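Local coordinates for type-2 ice-structuring protein (Brachyopsis rostratus, PDB 2ZIB) that binds to ice crystals and inhibits their growth, protecting fish blood from freezing in subzero sea water, at residues Tyr23-Ala28 against Glu35-Asn40; Gly76-Thr81 against Arg89-Thr94; Thr15-Arg20 against Gln54-Asp59; Met29-Ala34 against Gly68-Lys73; Met105-Thr108 against Asp112-Trp115. All coordinates share one frame; numbering follows the deposited sequence. Where two conformers were deposited one is given.

Contact 1: residues Tyr23-Ala28 against Glu35-Asn40; sequences YSEATA and EANCVN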
# COMPACT_ATOMS: atom_id res chain seq x y z
N TYR A 23 -7.99 -5.31 0.92
CA TYR A 23 -9.12 -4.77 0.17
C TYR A 23 -8.65 -4.02 -1.05
O TYR A 23 -7.89 -3.07 -0.92
CB TYR A 23 -9.93 -3.84 1.07
CG TYR A 23 -11.17 -3.34 0.36
CD1 TYR A 23 -12.26 -4.17 0.21
CD2 TYR A 23 -11.23 -2.08 -0.21
CE1 TYR A 23 -13.40 -3.75 -0.47
CE2 TYR A 23 -12.35 -1.61 -0.91
CZ TYR A 23 -13.42 -2.48 -1.05
OH TYR A 23 -14.55 -2.09 -1.73
N SER A 24 -9.14 -4.43 -2.21
CA SER A 24 -8.81 -3.76 -3.45
C SER A 24 -9.86 -2.69 -3.73
O SER A 24 -11.00 -3.02 -4.01
CB SER A 24 -8.70 -4.80 -4.58
OG SER A 24 -8.41 -4.13 -5.78
N GLU A 25 -9.45 -1.42 -3.60
CA GLU A 25 -10.31 -0.28 -3.86
C GLU A 25 -10.12 0.15 -5.31
O GLU A 25 -9.09 0.74 -5.70
CB GLU A 25 -9.96 0.88 -2.93
CG GLU A 25 -10.75 2.16 -3.20
CD GLU A 25 -12.24 1.94 -3.12
OE1 GLU A 25 -12.77 1.84 -1.98
OE2 GLU A 25 -12.89 1.83 -4.18
N ALA A 26 -11.10 -0.18 -6.15
CA ALA A 26 -11.03 0.12 -7.59
C ALA A 26 -11.29 1.59 -7.88
O ALA A 26 -10.93 2.08 -8.96
CB ALA A 26 -12.08 -0.74 -8.32
N THR A 27 -11.98 2.31 -7.01
CA THR A 27 -12.26 3.74 -7.27
C THR A 27 -10.97 4.55 -7.16
O THR A 27 -10.30 4.48 -6.14
CB THR A 27 -13.29 4.27 -6.29
OG1 THR A 27 -14.54 3.60 -6.55
CG2 THR A 27 -13.60 5.75 -6.52
N ALA A 28 -10.61 5.31 -8.18
CA ALA A 28 -9.38 6.07 -8.18
C ALA A 28 -9.53 7.28 -7.29
O ALA A 28 -10.53 7.99 -7.29
CB ALA A 28 -8.99 6.47 -9.58
N GLU A 35 -5.97 6.73 1.75
CA GLU A 35 -5.65 6.41 3.14
C GLU A 35 -6.87 6.65 4.05
O GLU A 35 -7.23 5.80 4.87
CB GLU A 35 -4.44 7.20 3.61
CG GLU A 35 -4.22 7.10 5.12
CD GLU A 35 -3.83 5.73 5.64
OE1 GLU A 35 -3.42 4.83 4.87
OE2 GLU A 35 -3.86 5.58 6.89
N ALA A 36 -7.56 7.78 3.88
CA ALA A 36 -8.75 8.06 4.70
C ALA A 36 -9.83 7.03 4.47
O ALA A 36 -10.53 6.62 5.40
CB ALA A 36 -9.26 9.45 4.37
N ASN A 37 -9.99 6.58 3.23
CA ASN A 37 -10.94 5.54 2.86
C ASN A 37 -10.61 4.24 3.61
O ASN A 37 -11.47 3.61 4.25
CB ASN A 37 -10.89 5.39 1.33
CG ASN A 37 -11.90 4.40 0.78
OD1 ASN A 37 -11.47 3.43 0.02
ND2 ASN A 37 -13.12 4.59 1.04
N CYS A 38 -9.34 3.85 3.59
CA CYS A 38 -8.92 2.64 4.30
C CYS A 38 -9.17 2.78 5.81
O CYS A 38 -9.62 1.80 6.45
CB CYS A 38 -7.44 2.35 4.07
SG CYS A 38 -6.99 1.92 2.37
N VAL A 39 -8.92 3.96 6.38
CA VAL A 39 -9.17 4.17 7.81
C VAL A 39 -10.67 4.06 8.11
O VAL A 39 -11.07 3.41 9.09
CB VAL A 39 -8.58 5.54 8.27
CG1 VAL A 39 -9.03 5.92 9.71
CG2 VAL A 39 -7.05 5.51 8.22
N ASN A 40 -11.54 4.63 7.26
CA ASN A 40 -12.97 4.47 7.47
C ASN A 40 -13.37 3.00 7.48
O ASN A 40 -14.29 2.60 8.20
CB ASN A 40 -13.76 5.19 6.35
CG ASN A 40 -13.82 6.68 6.54
OD1 ASN A 40 -13.67 7.20 7.66
ND2 ASN A 40 -14.02 7.41 5.43
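Glu-25 on strand 20-26 and Asn-37 on helix 31-40 lie with their backbones well apart: CA of Glu-25 is 8.9 Å from CA of Asn-37, and the gap is spanned by these two side chains. In the C-type lectin fold this places the first helix, 31-40, beside strand 20-26 of the large mixed sheet. The contact is a surface one, burying 77 Å² in all. Glu-25 has CG anti to the backbone N and then bends at its second torsion (chi2 57°), which carries the carboxylate across the gap. The two side chains cross at about a right angle, and the carboxylate and amide planes are 55° apart. As modelled, OE1 of Glu-25 lies 2.9 Å from OD1 of Asn-37, although the orientation of this amide is doubtful. OE1 of Glu-25 also comes to the edge of the Tyr-23 ring, in its plane, 3.6 Å from CE2 of Tyr-23. Behind the contact the sheet continues through backbone bonds of Glu-25 with Ser-126 and Tyr-23 with Cys-128. The helix is tied to the same partner strand, 124-131, by the disulfide between Cys-38 and Cys-128. The second oxygen of Glu-25 turns back to its own segment, where it fixes the carboxylate against the backbone: Thr-27 N donates to Glu-25 OE2 at 3.0 Å, with 156° at the hydrogen, OE2 accepting through its anti lone pair, the one turned away from OE1.

Contact 2: residues Gly76-Thr81 against Arg89-Thr94; sequences GAWSWT and RTWCPT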
# COMPACT_ATOMS: atom_id res chain seq x y z
N GLY A 76 12.83 11.90 1.84
CA GLY A 76 13.42 10.56 1.81
C GLY A 76 13.22 9.71 3.04
O GLY A 76 13.69 8.56 3.04
N ALA A 77 12.52 10.21 4.07
CA ALA A 77 12.32 9.41 5.28
C ALA A 77 10.94 8.76 5.16
O ALA A 77 9.92 9.39 5.42
CB ALA A 77 12.45 10.29 6.49
N TRP A 78 10.92 7.53 4.68
CA TRP A 78 9.68 6.80 4.40
C TRP A 78 9.09 6.24 5.69
O TRP A 78 9.80 5.71 6.54
CB TRP A 78 9.95 5.70 3.33
CG TRP A 78 10.26 6.31 2.03
CD1 TRP A 78 11.51 6.64 1.55
CD2 TRP A 78 9.31 6.85 1.10
NE1 TRP A 78 11.38 7.39 0.40
CE2 TRP A 78 10.04 7.52 0.10
CE3 TRP A 78 7.89 6.88 1.05
CZ2 TRP A 78 9.42 8.21 -0.94
CZ3 TRP A 78 7.29 7.55 0.02
CH2 TRP A 78 8.03 8.20 -0.96
N SER A 79 7.77 6.25 5.75
CA SER A 79 6.99 5.62 6.83
C SER A 79 5.75 5.00 6.24
O SER A 79 5.22 5.47 5.23
CB SER A 79 6.42 6.79 7.70
OG SER A 79 7.40 7.68 8.22
N TRP A 80 5.27 3.96 6.92
CA TRP A 80 3.96 3.38 6.60
C TRP A 80 2.87 4.01 7.45
O TRP A 80 3.08 4.20 8.68
CB TRP A 80 3.95 1.88 6.87
CG TRP A 80 4.89 1.04 6.01
CD1 TRP A 80 5.95 0.27 6.45
CD2 TRP A 80 4.80 0.79 4.59
NE1 TRP A 80 6.55 -0.38 5.41
CE2 TRP A 80 5.85 -0.11 4.25
CE3 TRP A 80 3.92 1.23 3.58
CZ2 TRP A 80 6.05 -0.55 2.94
CZ3 TRP A 80 4.11 0.78 2.27
CH2 TRP A 80 5.19 -0.11 1.97
N THR A 81 1.70 4.25 6.89
CA THR A 81 0.62 4.85 7.69
C THR A 81 0.16 3.97 8.85
O THR A 81 -0.39 4.47 9.83
CB THR A 81 -0.59 5.18 6.85
OG1 THR A 81 -1.02 3.99 6.17
CG2 THR A 81 -0.30 6.30 5.83
N ARG A 89 11.93 -3.16 1.00
CA ARG A 89 11.72 -2.20 -0.09
C ARG A 89 11.90 -2.87 -1.42
O ARG A 89 12.75 -3.73 -1.60
CB ARG A 89 12.74 -1.05 0.01
CG ARG A 89 12.66 -0.27 1.32
CD ARG A 89 13.93 0.50 1.66
NE ARG A 89 14.98 -0.35 2.17
CZ ARG A 89 16.25 0.05 2.32
NH1 ARG A 89 16.59 1.30 1.99
NH2 ARG A 89 17.18 -0.78 2.80
N THR A 90 11.09 -2.44 -2.39
CA THR A 90 11.28 -2.90 -3.78
C THR A 90 11.00 -1.74 -4.74
O THR A 90 10.12 -1.80 -5.62
CB THR A 90 10.50 -4.21 -4.04
OG1 THR A 90 10.82 -4.68 -5.35
CG2 THR A 90 8.97 -4.08 -3.90
N TRP A 91 11.78 -0.68 -4.56
CA TRP A 91 11.70 0.47 -5.43
C TRP A 91 12.11 0.11 -6.87
O TRP A 91 13.01 -0.74 -7.11
CB TRP A 91 12.65 1.56 -4.95
CG TRP A 91 12.27 2.13 -3.61
CD1 TRP A 91 12.94 1.96 -2.42
CD2 TRP A 91 11.19 3.05 -3.35
NE1 TRP A 91 12.30 2.67 -1.43
CE2 TRP A 91 11.25 3.38 -1.97
CE3 TRP A 91 10.21 3.65 -4.15
CZ2 TRP A 91 10.33 4.25 -1.36
CZ3 TRP A 91 9.29 4.53 -3.54
CH2 TRP A 91 9.36 4.81 -2.14
N CYS A 92 11.45 0.73 -7.84
CA CYS A 92 11.90 0.62 -9.25
C CYS A 92 13.34 1.14 -9.39
O CYS A 92 13.81 1.92 -8.57
CB CYS A 92 10.99 1.47 -10.12
SG CYS A 92 9.26 0.97 -10.08
N PRO A 93 14.03 0.77 -10.47
CA PRO A 93 15.39 1.28 -10.68
C PRO A 93 15.42 2.79 -10.62
O PRO A 93 14.59 3.45 -11.20
CB PRO A 93 15.75 0.79 -12.11
CG PRO A 93 14.92 -0.41 -12.30
CD PRO A 93 13.60 -0.14 -11.55
N THR A 94 16.46 3.29 -9.94
CA THR A 94 16.76 4.72 -9.72
C THR A 94 15.79 5.43 -8.78
O THR A 94 15.91 6.63 -8.57
CB THR A 94 16.89 5.52 -11.04
OG1 THR A 94 15.58 5.86 -11.54
CG2 THR A 94 17.56 4.71 -12.14
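The indole NE1 of Trp-78 is hydrogen-bonded to OD1 of Asp-98, and the ring so fastened receives the edge of Trp-91 on one face. The pair is edge-to-face with a marked tilt: the six-membered rings have centroids 4.8 Å apart, with planes at 58°. CH2 of Trp-91 is the leading atom. It stands 3.5 Å above the Trp-78 ring plane, over the ring centre, and its closest approach is 3.6 Å to CE2 of Trp-78. CZ2 of Trp-91 follows beside it and covers the pyrrole part, 3.7 Å from NE1 of Trp-78. One edge of Trp-91 therefore spans both rings of its partner. Each tryptophan has CG anti to its carbonyl carbon (chi1 -68° for Trp-78, -65° for Trp-91), and in both cases this turns the indole into the space between the segments. The backbones stay far apart, Trp-78 CA and Arg-89 CA being 10.3 Å from each other, so the contact is made by the two indoles. It buries 101 Å², and both residues remain partly exposed. Within the C-type lectin fold, residues 89-94 belong to the long irregular excursion between strands 79-80 and 104-107. Its Trp-91 meets Trp-78 in segment 76-81, which carries strand 79-80; that strand pairs with strand 69-70 through backbone bonds of Ser-79 with Ser-70 and Thr-81 with Gly-68. Thr-90 and Cys-92, flanking Trp-91 in sequence, make backbone bonds to Trp-115 at the start of strand 115-118, with Cys-92 also joined to Cys-114 by a disulfide. Both indoles rest on Met-105 of strand 104-107.

Contact 3: residues Thr15-Arg20 against Gln54-Asp59; sequences TLHGQR and QLYIKD
The ring of Tyr-56 lies under CB of His-17, which sits 3.5 Å from the ring centroid and only 4° off its normal, a well-centred CH-pi contact. The imidazole of His-17 then continues back toward the helix, because the two side chains slide past each other in opposite directions. Its ring is oblique to the phenol, with planes at 33°, and CB of Tyr-56 lies over one imidazole face, displaced toward the rim. Tyr-56 has CG anti to the backbone N (chi1 175°), which sends the phenol out from the helix toward the strand. The far end of Tyr-56 is polar. Its OH and OG1 of Thr-15 share a hydrogen bond of 2.8 Å, with either hydroxyl able to donate; OG1 lies near the phenol plane. A water in that plane also bonds to Tyr-56 OH at 2.7 Å and donates to O of Leu-16 at 2.9 Å. The phenolic oxygen is thus held both by a side chain and, through water, by the strand backbone, while one ring face is covered by His-17. At the end of the strand, a type II' turn from His-17 to Arg-20 closes a tight beta hairpin: His-17 N reaches Arg-20 O at 2.9 Å, and Arg-20 N returns to His-17 O. Strand 15-17 and the helical segment run nearly antiparallel, their axes 10.4 Å apart at closest approach. The helix, 51-60, is the second of the C-type lectin fold; Phe-22 of strand 20-26 meets the Tyr-56 ring, and Arg-20 forms a salt bridge with Glu-53, the helix residue next to Gln-54.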
# COMPACT_ATOMS: atom_id res chain seq x y z
N THR A 15 -9.64 -10.10 1.35
CA THR A 15 -9.02 -11.40 1.10
C THR A 15 -7.88 -11.65 2.04
O THR A 15 -7.15 -10.71 2.45
CB THR A 15 -8.57 -11.52 -0.36
OG1 THR A 15 -7.62 -10.46 -0.68
CG2 THR A 15 -9.75 -11.42 -1.28
N LEU A 16 -7.71 -12.92 2.41
CA LEU A 16 -6.77 -13.31 3.43
C LEU A 16 -5.39 -13.67 2.87
O LEU A 16 -5.28 -14.45 1.93
CB LEU A 16 -7.38 -14.54 4.17
CG LEU A 16 -6.52 -15.10 5.30
CD1 LEU A 16 -6.35 -14.15 6.49
CD2 LEU A 16 -7.12 -16.40 5.78
N HIS A 17 -4.34 -13.10 3.45
CA HIS A 17 -2.99 -13.62 3.26
C HIS A 17 -2.29 -13.61 4.60
O HIS A 17 -2.15 -12.56 5.23
CB HIS A 17 -2.14 -12.76 2.26
CG HIS A 17 -0.71 -13.22 2.18
ND1 HIS A 17 0.30 -12.70 2.97
CD2 HIS A 17 -0.17 -14.26 1.51
CE1 HIS A 17 1.42 -13.36 2.74
NE2 HIS A 17 1.16 -14.34 1.90
N GLY A 18 -1.84 -14.78 5.08
CA GLY A 18 -1.18 -14.83 6.37
C GLY A 18 -2.11 -14.40 7.48
O GLY A 18 -3.22 -14.98 7.65
N GLN A 19 -1.67 -13.39 8.23
CA GLN A 19 -2.45 -12.88 9.37
C GLN A 19 -3.22 -11.59 8.99
O GLN A 19 -3.71 -10.88 9.89
CB GLN A 19 -1.49 -12.57 10.51
CG GLN A 19 -0.66 -13.78 11.00
CD GLN A 19 -1.59 -14.82 11.54
OE1 GLN A 19 -1.72 -15.90 10.96
NE2 GLN A 19 -2.28 -14.48 12.64
N ARG A 20 -3.25 -11.23 7.70
CA ARG A 20 -3.81 -9.94 7.26
C ARG A 20 -4.92 -10.12 6.24
O ARG A 20 -4.95 -11.12 5.49
CB ARG A 20 -2.67 -9.08 6.70
CG ARG A 20 -1.55 -8.81 7.71
CD ARG A 20 -0.36 -8.13 7.06
NE ARG A 20 -0.66 -6.74 6.77
CZ ARG A 20 0.10 -5.98 5.96
NH1 ARG A 20 1.10 -6.51 5.25
NH2 ARG A 20 -0.21 -4.69 5.81
N GLN A 54 4.55 -8.63 -1.44
CA GLN A 54 4.61 -7.91 -2.71
C GLN A 54 3.90 -8.72 -3.77
O GLN A 54 3.10 -8.21 -4.54
CB GLN A 54 6.07 -7.64 -3.10
CG GLN A 54 6.29 -7.05 -4.50
CD GLN A 54 5.90 -5.56 -4.61
OE1 GLN A 54 5.62 -4.90 -3.60
NE2 GLN A 54 5.88 -5.05 -5.83
N LEU A 55 4.26 -10.01 -3.87
CA LEU A 55 3.70 -10.85 -4.91
C LEU A 55 2.22 -11.16 -4.67
O LEU A 55 1.44 -11.23 -5.61
CB LEU A 55 4.53 -12.15 -5.03
CG LEU A 55 5.97 -11.98 -5.53
CD1 LEU A 55 6.72 -13.37 -5.43
CD2 LEU A 55 6.02 -11.39 -6.99
N TYR A 56 1.83 -11.35 -3.41
CA TYR A 56 0.40 -11.54 -3.15
C TYR A 56 -0.42 -10.31 -3.59
O TYR A 56 -1.47 -10.42 -4.23
CB TYR A 56 0.17 -11.76 -1.64
CG TYR A 56 -1.31 -11.85 -1.32
CD1 TYR A 56 -2.01 -13.04 -1.55
CD2 TYR A 56 -2.03 -10.76 -0.82
CE1 TYR A 56 -3.40 -13.15 -1.31
CE2 TYR A 56 -3.40 -10.85 -0.58
CZ TYR A 56 -4.07 -12.04 -0.81
OH TYR A 56 -5.43 -12.12 -0.55
N ILE A 57 0.04 -9.13 -3.22
CA ILE A 57 -0.68 -7.90 -3.56
C ILE A 57 -0.64 -7.67 -5.06
O ILE A 57 -1.67 -7.32 -5.66
CB ILE A 57 -0.13 -6.69 -2.75
CG1 ILE A 57 -0.41 -6.85 -1.24
CG2 ILE A 57 -0.70 -5.39 -3.28
CD1 ILE A 57 0.43 -5.93 -0.31
N LYS A 58 0.52 -7.90 -5.69
CA LYS A 58 0.63 -7.80 -7.15
C LYS A 58 -0.47 -8.60 -7.80
O LYS A 58 -1.09 -8.16 -8.74
CB LYS A 58 1.99 -8.34 -7.57
CG LYS A 58 2.13 -8.61 -9.06
CD LYS A 58 3.40 -9.40 -9.37
CE LYS A 58 3.42 -9.89 -10.81
NZ LYS A 58 4.31 -11.09 -10.91
N ASP A 59 -0.73 -9.81 -7.27
CA ASP A 59 -1.71 -10.67 -7.90
C ASP A 59 -3.14 -10.26 -7.69
O ASP A 59 -4.01 -10.66 -8.44
CB ASP A 59 -1.50 -12.11 -7.43
CG ASP A 59 -0.18 -12.70 -7.91
OD1 ASP A 59 0.50 -12.14 -8.82
OD2 ASP A 59 0.27 -13.74 -7.39
O HOH W 1 -6.50 -14.57 -0.72

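Contact 4: residues Met29-Ala34 against Gly68-Lys73; sequences MTWDLA and GGSACK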
# COMPACT_ATOMS: atom_id res chain seq x y z
N MET A 29 -8.45 7.55 -6.54
CA MET A 29 -8.50 8.72 -5.65
C MET A 29 -7.10 9.19 -5.32
O MET A 29 -6.08 8.47 -5.61
CB MET A 29 -9.15 8.48 -4.29
CG MET A 29 -10.27 7.51 -4.08
SD MET A 29 -10.60 6.74 -2.40
CE MET A 29 -12.03 5.84 -2.84
N THR A 30 -6.97 10.36 -4.72
CA THR A 30 -5.66 10.83 -4.28
C THR A 30 -5.13 9.91 -3.19
O THR A 30 -5.89 9.17 -2.55
CB THR A 30 -5.70 12.25 -3.74
OG1 THR A 30 -6.49 12.21 -2.52
CG2 THR A 30 -6.38 13.22 -4.76
N TRP A 31 -3.82 9.97 -2.93
CA TRP A 31 -3.27 9.11 -1.87
C TRP A 31 -3.96 9.42 -0.53
O TRP A 31 -4.31 8.53 0.21
CB TRP A 31 -1.78 9.34 -1.78
CG TRP A 31 -1.07 8.44 -0.78
CD1 TRP A 31 -0.39 7.27 -1.06
CD2 TRP A 31 -0.88 8.69 0.63
NE1 TRP A 31 0.20 6.78 0.10
CE2 TRP A 31 -0.10 7.63 1.14
CE3 TRP A 31 -1.29 9.73 1.52
CZ2 TRP A 31 0.29 7.56 2.49
CZ3 TRP A 31 -0.90 9.67 2.86
CH2 TRP A 31 -0.15 8.56 3.34
N ASP A 32 -4.15 10.72 -0.24
CA ASP A 32 -4.74 11.09 1.05
C ASP A 32 -6.15 10.59 1.12
O ASP A 32 -6.57 10.06 2.22
CB ASP A 32 -4.65 12.59 1.24
CG ASP A 32 -3.20 13.07 1.21
OD1 ASP A 32 -2.65 13.30 0.11
OD2 ASP A 32 -2.50 13.16 2.24
N LEU A 33 -6.95 10.67 0.08
CA LEU A 33 -8.32 10.13 0.16
C LEU A 33 -8.27 8.63 0.28
O LEU A 33 -9.10 8.05 0.99
CB LEU A 33 -9.15 10.54 -1.06
CG LEU A 33 -10.10 11.72 -0.79
CD1 LEU A 33 -9.29 12.98 -0.43
CD2 LEU A 33 -11.01 11.94 -2.00
N ALA A 34 -7.33 7.97 -0.40
CA ALA A 34 -7.27 6.51 -0.34
C ALA A 34 -6.92 6.06 1.10
O ALA A 34 -7.49 5.08 1.62
CB ALA A 34 -6.25 5.98 -1.36
N GLY A 68 0.81 2.22 1.40
CA GLY A 68 0.78 3.11 2.55
C GLY A 68 2.02 3.91 2.89
O GLY A 68 2.13 4.42 4.00
N GLY A 69 2.95 4.05 1.94
CA GLY A 69 4.19 4.75 2.19
C GLY A 69 4.08 6.23 1.87
O GLY A 69 3.50 6.64 0.84
N SER A 70 4.68 7.07 2.72
CA SER A 70 4.85 8.48 2.36
C SER A 70 6.13 9.00 3.02
O SER A 70 6.60 8.43 4.02
CB SER A 70 3.62 9.35 2.74
OG SER A 70 3.46 9.43 4.16
N ALA A 71 6.66 10.08 2.44
CA ALA A 71 7.90 10.73 2.95
C ALA A 71 7.73 12.22 2.75
O ALA A 71 8.50 12.88 2.08
CB ALA A 71 9.13 10.19 2.21
N CYS A 72 6.69 12.77 3.38
CA CYS A 72 6.25 14.12 3.11
C CYS A 72 6.66 15.12 4.17
O CYS A 72 6.36 16.30 4.03
CB CYS A 72 4.72 14.16 2.92
SG CYS A 72 4.16 13.15 1.53
N LYS A 73 7.31 14.66 5.22
CA LYS A 73 7.78 15.54 6.30
C LYS A 73 9.26 15.83 6.18
O LYS A 73 9.71 17.00 6.17
CB LYS A 73 7.43 14.93 7.67
CG LYS A 73 5.95 14.85 7.98
CD LYS A 73 5.72 14.22 9.35
CE LYS A 73 4.25 13.80 9.54
NZ LYS A 73 3.94 13.65 11.01
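Trp-31 makes the close part of this contact, laying its indole against the backbone of Gly-68 and Gly-69 and against the side chain of Ser-70. The approaches are graded along the ring system. O of Gly-68 comes to the ring edge, in its plane, 3.9 Å from CZ2 of Trp-31. O of Gly-69 lies obliquely to the ring, 3.4 Å from NE1 of Trp-31. The indole nitrogen has a definite hydrogen-bond partner in O of Ile-67, just before the segment. Farther along the six-membered ring, CB of Ser-70 is 3.8 Å from CZ2 of Trp-31, and OG of Ser-70 is also 3.8 Å from CH2 of Trp-31. With CG anti to the backbone N (chi1 -176°), the indole projects from the first turn of the helix toward the strand. This is where the first helix of the C-type lectin fold, 31-40, begins beside the small antiparallel sheet of strands 69-70 and 79-80. Trp-66 also meets the Trp-31 ring edge-to-face, and Leu-45 touches it. The other side of the contact is loose. Asp-32 and Leu-33 are exposed on the helix, and their side chains do not touch residues 68-73. Thr-30 works within its own segment as the N-cap: its OG1 accepts from Leu-33 N at 3.1 Å, with 164° at the hydrogen, and Ala-34 N bonds to Thr-30 O. Lys-73, at the end of the segment, is exposed, while Cys-72 beside it is joined to Cys-103 by a disulfide.

Contact 5: residues Met105-Thr108 against Asp112-Trp115; sequences MQMT and DKCW
A beta hairpin of the C-type lectin sheet brings Met-107 opposite Trp-115, an antiparallel non-hydrogen-bonded pair with CA atoms 4.6 Å apart, where strand 104-107 turns back toward strand 115-118. Beyond the pair, O of Cys-114 takes two donors from Thr-108: its backbone N at 2.9 Å and its OG1 at 2.8 Å. They arrive from opposite faces of the carbonyl plane, tilted 28° and 24° from it. The hydroxyl gets there because OG1 lies between the backbone N and the carbonyl carbon (chi1 66°). Lys-113 bends at its second and fourth torsions, so that NZ swings back to O of Thr-108 at 2.8 Å, in the carbonyl plane; the same NZ also bonds to O of Ala-110. Within the returning segment, OD1 of Asp-112 accepts from Cys-114 N, making an Asx turn. The apolar half centres on the Trp-115 indole. SD of Met-105 stands over one face toward the rim, 4.1 Å from the centroid of the six-membered ring, a Met-aromatic contact; its CE lies 3.7 Å from CE3 of Trp-115. CG of Met-107 approaches CD1 of Trp-115 obliquely, and CB of Met-107 packs on CD of Lys-113. Gln-54 of helix 51-60 bonds through OE1 to NE1 of Trp-115 and through NE2 to O of Asp-112. CA of Trp-115 adds a CH...O contact of 3.2 Å to O of Gln-106. The chemistry implies that Cys-114 O and Thr-108 O are satisfied within the hairpin, while the lysine's charge is probably eased by the two oxygens it meets.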
# COMPACT_ATOMS: atom_id res chain seq x y z
N MET A 105 3.92 6.90 -2.00
CA MET A 105 4.38 5.65 -2.60
C MET A 105 3.28 4.90 -3.31
O MET A 105 2.18 4.72 -2.78
CB MET A 105 4.91 4.79 -1.48
CG MET A 105 5.53 3.45 -1.90
SD MET A 105 5.76 2.34 -0.49
CE MET A 105 7.20 3.02 0.34
N GLN A 106 3.59 4.40 -4.50
CA GLN A 106 2.68 3.54 -5.22
C GLN A 106 3.42 2.32 -5.76
O GLN A 106 4.62 2.37 -5.99
CB GLN A 106 2.02 4.23 -6.41
CG GLN A 106 2.97 4.85 -7.38
CD GLN A 106 2.31 5.47 -8.59
OE1 GLN A 106 2.70 5.13 -9.71
NE2 GLN A 106 1.33 6.35 -8.39
N MET A 107 2.64 1.27 -6.01
CA MET A 107 3.08 0.18 -6.91
C MET A 107 2.82 0.69 -8.33
O MET A 107 1.67 1.09 -8.65
CB MET A 107 2.32 -1.11 -6.64
CG MET A 107 2.53 -1.63 -5.21
SD MET A 107 1.43 -3.01 -4.83
CE MET A 107 2.50 -4.38 -4.88
N THR A 108 3.85 0.66 -9.19
CA THR A 108 3.74 1.18 -10.54
C THR A 108 3.09 0.21 -11.51
O THR A 108 2.72 -0.93 -11.15
CB THR A 108 5.10 1.61 -11.09
OG1 THR A 108 5.95 0.46 -11.24
CG2 THR A 108 5.80 2.67 -10.23
N ASP A 112 6.15 -6.14 -12.38
CA ASP A 112 6.62 -6.50 -11.06
C ASP A 112 6.12 -5.58 -9.96
O ASP A 112 6.41 -5.81 -8.78
CB ASP A 112 8.14 -6.69 -11.05
CG ASP A 112 8.93 -5.42 -10.95
OD1 ASP A 112 8.41 -4.30 -11.14
OD2 ASP A 112 10.15 -5.54 -10.69
N LYS A 113 5.36 -4.55 -10.34
CA LYS A 113 4.74 -3.61 -9.36
C LYS A 113 5.79 -2.94 -8.49
O LYS A 113 5.53 -2.55 -7.35
CB LYS A 113 3.70 -4.37 -8.52
CG LYS A 113 2.51 -4.78 -9.32
CD LYS A 113 1.45 -3.65 -9.30
CE LYS A 113 0.53 -3.64 -10.55
NZ LYS A 113 1.33 -3.27 -11.82
N CYS A 114 6.99 -2.72 -9.05
CA CYS A 114 8.00 -2.01 -8.29
C CYS A 114 7.49 -0.64 -7.87
O CYS A 114 6.63 -0.02 -8.54
CB CYS A 114 9.32 -1.93 -9.08
SG CYS A 114 9.26 -1.01 -10.66
N TRP A 115 8.03 -0.14 -6.75
CA TRP A 115 7.50 1.08 -6.15
C TRP A 115 8.11 2.36 -6.71
O TRP A 115 9.28 2.38 -7.12
CB TRP A 115 7.75 1.08 -4.64
CG TRP A 115 7.26 -0.14 -3.92
CD1 TRP A 115 6.44 -1.16 -4.37
CD2 TRP A 115 7.64 -0.48 -2.60
NE1 TRP A 115 6.26 -2.10 -3.36
CE2 TRP A 115 7.00 -1.71 -2.28
CE3 TRP A 115 8.47 0.13 -1.63
CZ2 TRP A 115 7.16 -2.35 -1.02
CZ3 TRP A 115 8.61 -0.50 -0.35
CH2 TRP A 115 7.96 -1.73 -0.08

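Contacts 4 and 5 are buried, whereas contacts 1, 2 and 3 lie at the surface. Contact 5, the largest, mixes hairpin hydrogen bonds with sulfur-aromatic packing; contact 4 sets one indole against two glycine carbonyls and a serine side chain. At the surface, contact 1 is a small polar meeting, contact 2 an aromatic pair and contact 3 a CH-pi contact with a hydrated hydroxyl. Contacts 1 and 4 share helix 31-40. Contact 4 reaches strand 69-70 and contact 2 its partner 79-80, while contacts 2 and 5 are joined by a disulfide. Contacts 1 and 3 adjoin through successive strands, and contacts 3 and 4 lie on opposite sides of the chain's centre, about 21 Å between centres.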